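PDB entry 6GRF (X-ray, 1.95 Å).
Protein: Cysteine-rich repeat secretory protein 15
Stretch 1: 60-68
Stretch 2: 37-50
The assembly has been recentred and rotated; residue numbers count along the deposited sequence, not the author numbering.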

# COMPACT_ATOMS: atom_id res chain seq x y z
N SER A 60 -13.23 21.06 -4.99
CA SER A 60 -11.87 20.61 -4.88
C SER A 60 -11.52 19.59 -5.97
O SER A 60 -12.36 18.79 -6.43
CB SER A 60 -11.61 20.04 -3.51
OG SER A 60 -11.95 20.98 -2.50
N ALA A 61 -10.24 19.62 -6.33
CA ALA A 61 -9.60 18.66 -7.15
C ALA A 61 -9.45 17.34 -6.38
O ALA A 61 -9.49 17.31 -5.15
CB ALA A 61 -8.26 19.21 -7.57
N VAL A 62 -9.33 16.25 -7.14
CA VAL A 62 -8.99 14.94 -6.62
C VAL A 62 -7.61 14.55 -7.14
O VAL A 62 -7.32 14.74 -8.32
CB VAL A 62 -10.00 13.86 -7.02
CG1 VAL A 62 -9.61 12.51 -6.44
CG2 VAL A 62 -11.41 14.22 -6.63
N PHE A 63 -6.79 13.98 -6.25
CA PHE A 63 -5.51 13.40 -6.56
C PHE A 63 -5.51 11.97 -6.03
O PHE A 63 -5.96 11.74 -4.91
CB PHE A 63 -4.36 14.17 -5.89
CG PHE A 63 -4.26 15.63 -6.25
CD1 PHE A 63 -3.60 16.04 -7.40
CD2 PHE A 63 -4.80 16.61 -5.43
CE1 PHE A 63 -3.49 17.39 -7.72
CE2 PHE A 63 -4.71 17.95 -5.75
CZ PHE A 63 -4.05 18.34 -6.89
N GLY A 64 -5.04 11.03 -6.83
CA GLY A 64 -5.05 9.65 -6.40
C GLY A 64 -4.17 8.77 -7.24
O GLY A 64 -3.63 9.20 -8.25
N LEU A 65 -4.03 7.52 -6.78
CA LEU A 65 -3.29 6.48 -7.47
C LEU A 65 -3.81 5.11 -7.04
O LEU A 65 -4.58 4.97 -6.08
CB LEU A 65 -1.79 6.64 -7.19
CG LEU A 65 -1.35 6.67 -5.72
CD1 LEU A 65 -1.50 5.33 -5.03
CD2 LEU A 65 0.08 7.14 -5.61
N TYR A 66 -3.39 4.09 -7.80
CA TYR A 66 -3.56 2.71 -7.43
C TYR A 66 -2.24 1.99 -7.71
O TYR A 66 -1.45 2.41 -8.54
CB TYR A 66 -4.72 2.06 -8.18
CG TYR A 66 -4.45 1.84 -9.65
CD1 TYR A 66 -3.96 0.64 -10.12
CD2 TYR A 66 -4.67 2.86 -10.57
CE1 TYR A 66 -3.68 0.44 -11.47
CE2 TYR A 66 -4.40 2.67 -11.92
CZ TYR A 66 -3.91 1.46 -12.37
OH TYR A 66 -3.64 1.29 -13.70
N GLN A 67 -2.01 0.89 -6.97
CA GLN A 67 -0.85 0.03 -7.17
C GLN A 67 -1.33 -1.41 -6.96
O GLN A 67 -1.77 -1.73 -5.86
CB GLN A 67 0.26 0.44 -6.20
CG GLN A 67 1.50 -0.43 -6.27
CD GLN A 67 2.21 -0.27 -7.60
OE1 GLN A 67 2.18 -1.15 -8.46
NE2 GLN A 67 2.86 0.86 -7.78
N CYS A 68 -1.28 -2.23 -8.01
CA CYS A 68 -1.49 -3.67 -7.87
C CYS A 68 -0.17 -4.33 -7.48
O CYS A 68 0.90 -3.79 -7.72
CB CYS A 68 -2.00 -4.30 -9.16
SG CYS A 68 -3.66 -3.74 -9.60
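Stretch 2 37-50: TSSSDASFNSFAVG

Stretch 2 enters from a helix that begins earlier in the chain and includes Thr37 and Ser38, passes through a turn, and extends as strand 44-49. This strand runs against strand 62-68 with an angle of 170° between their N-to-C directions and a closest axial approach of 4.8 Å, so the pairing is antiparallel. The register follows from the bridges: Val49 faces Val62, Ala48 Phe63, Phe47 Gly64, Ser46 Leu65, Asn45 Tyr66 and Phe44 Gln67. CA-CA distances alternate accordingly, 5.2 Å for the hydrogen-bonded pair Val62-Val49 and 4.6 Å for the non-hydrogen-bonded pair Phe63-Ala48.

Val49 N to Val62 O and Val62 N to Val49 O both measure 2.9 Å. Phe47 N to Gly64 O is 2.9 Å and Gly64 N to Phe47 O 3.2 Å. The ladder loosens at Asn45, where Tyr66 N to Asn45 O is 3.3 Å and Asn45 N to Tyr66 O is weak at 3.4 Å, then tightens where Cys68 N meets Ser43 O at 2.8 Å, nearly linear at 175°.

The largest bump is Tyr66, with 141 Å² covered by stretch 2. Its chi1 of 71° (p) brings the ring's end nearer stretch 2, into a hollow walled by Ser38, Ala42, Ser43, Asn45 and Phe47. Tyr66 OH accepts from Ser38 OG at 2.9 Å and donates to Ala42 O at 2.8 Å, both near the ring plane. Asn45 N lies over one ring face, while Phe47 CE2 meets Tyr66 CE2 edgewise at 3.9 Å. Gly64, opposite Phe47, adds no side chain to the sheet face that carries Val62, Tyr66, Asn45, Phe47 and Val49.

On the sheet face that carries Phe63, Leu65, Gln67, Phe44, Ser46 and Ala48, Phe44 CE1 packs on Leu65 CB at 4.0 Å, and Ala48 CB fits against Phe63 CD1 at 3.8 Å. The two stretches bury 752 Å² in total.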

# COMPACT_ATOMS: atom_id res chain seq x y z
N THR A 37 -10.55 1.90 -15.69
CA THR A 37 -10.14 1.95 -17.09
C THR A 37 -8.64 1.62 -17.19
O THR A 37 -8.26 0.77 -17.99
CB THR A 37 -10.49 3.31 -17.71
OG1 THR A 37 -11.91 3.44 -17.70
CG2 THR A 37 -10.01 3.48 -19.13
N SER A 38 -7.81 2.28 -16.38
CA SER A 38 -6.34 2.17 -16.40
C SER A 38 -5.88 0.77 -15.99
O SER A 38 -4.89 0.27 -16.52
CB SER A 38 -5.71 3.19 -15.50
OG SER A 38 -4.31 3.24 -15.69
N SER A 39 -6.58 0.19 -15.01
CA SER A 39 -6.42 -1.19 -14.51
C SER A 39 -6.03 -2.19 -15.61
O SER A 39 -5.10 -2.99 -15.42
CB SER A 39 -7.70 -1.65 -13.87
OG SER A 39 -7.49 -1.90 -12.50
N SER A 40 -6.78 -2.18 -16.71
CA SER A 40 -6.70 -3.20 -17.76
C SER A 40 -5.26 -3.46 -18.19
O SER A 40 -4.92 -4.61 -18.44
CB SER A 40 -7.54 -2.83 -18.95
OG SER A 40 -8.61 -1.98 -18.57
N ASP A 41 -4.42 -2.42 -18.30
CA ASP A 41 -3.08 -2.61 -18.88
C ASP A 41 -1.99 -1.80 -18.16
O ASP A 41 -0.93 -1.57 -18.73
CB ASP A 41 -3.09 -2.32 -20.39
CG ASP A 41 -3.75 -1.00 -20.74
OD1 ASP A 41 -3.70 -0.08 -19.90
OD2 ASP A 41 -4.32 -0.92 -21.85
N ALA A 42 -2.21 -1.44 -16.90
CA ALA A 42 -1.11 -0.94 -16.08
C ALA A 42 -1.38 -1.31 -14.62
O ALA A 42 -2.51 -1.22 -14.13
CB ALA A 42 -0.94 0.55 -16.27
N SER A 43 -0.30 -1.74 -13.95
CA SER A 43 -0.32 -2.15 -12.56
C SER A 43 -0.32 -0.95 -11.60
O SER A 43 -0.68 -1.09 -10.45
CB SER A 43 0.84 -3.05 -12.30
OG SER A 43 0.62 -4.28 -12.97
N PHE A 44 0.13 0.20 -12.10
CA PHE A 44 0.18 1.44 -11.34
C PHE A 44 -0.20 2.61 -12.25
O PHE A 44 0.17 2.65 -13.41
CB PHE A 44 1.58 1.69 -10.77
CG PHE A 44 1.81 3.14 -10.42
CD1 PHE A 44 1.32 3.67 -9.24
CD2 PHE A 44 2.42 4.00 -11.31
CE1 PHE A 44 1.46 5.02 -8.94
CE2 PHE A 44 2.57 5.35 -11.01
CZ PHE A 44 2.09 5.85 -9.83
N ASN A 45 -0.94 3.58 -11.71
CA ASN A 45 -1.11 4.85 -12.39
C ASN A 45 -1.51 5.93 -11.38
O ASN A 45 -2.00 5.65 -10.29
CB ASN A 45 -2.09 4.76 -13.56
CG ASN A 45 -1.64 5.58 -14.75
OD1 ASN A 45 -0.79 6.45 -14.61
ND2 ASN A 45 -2.20 5.34 -15.92
N SER A 46 -1.27 7.16 -11.80
CA SER A 46 -1.40 8.39 -11.06
C SER A 46 -2.45 9.27 -11.76
O SER A 46 -2.50 9.25 -12.97
CB SER A 46 -0.07 9.07 -11.07
OG SER A 46 0.05 9.88 -9.93
N PHE A 47 -3.26 10.03 -11.01
CA PHE A 47 -4.29 10.86 -11.60
C PHE A 47 -4.46 12.19 -10.84
O PHE A 47 -4.30 12.25 -9.65
CB PHE A 47 -5.64 10.14 -11.61
CG PHE A 47 -5.61 8.80 -12.28
CD1 PHE A 47 -5.95 8.67 -13.61
CD2 PHE A 47 -5.25 7.67 -11.56
CE1 PHE A 47 -5.92 7.42 -14.22
CE2 PHE A 47 -5.23 6.43 -12.17
CZ PHE A 47 -5.57 6.30 -13.49
N ALA A 48 -4.79 13.24 -11.60
CA ALA A 48 -5.31 14.48 -11.04
C ALA A 48 -6.56 14.86 -11.85
O ALA A 48 -6.50 14.88 -13.07
CB ALA A 48 -4.25 15.55 -11.11
N VAL A 49 -7.68 15.05 -11.16
CA VAL A 49 -8.89 15.58 -11.78
C VAL A 49 -9.21 16.91 -11.11
O VAL A 49 -9.45 16.96 -9.92
CB VAL A 49 -10.10 14.63 -11.65
CG1 VAL A 49 -11.31 15.23 -12.34
CG2 VAL A 49 -9.80 13.25 -12.19
N GLY A 50 -9.21 17.98 -11.92
CA GLY A 50 -9.79 19.25 -11.54
C GLY A 50 -8.77 20.24 -11.01
O GLY A 50 -7.56 20.15 -11.26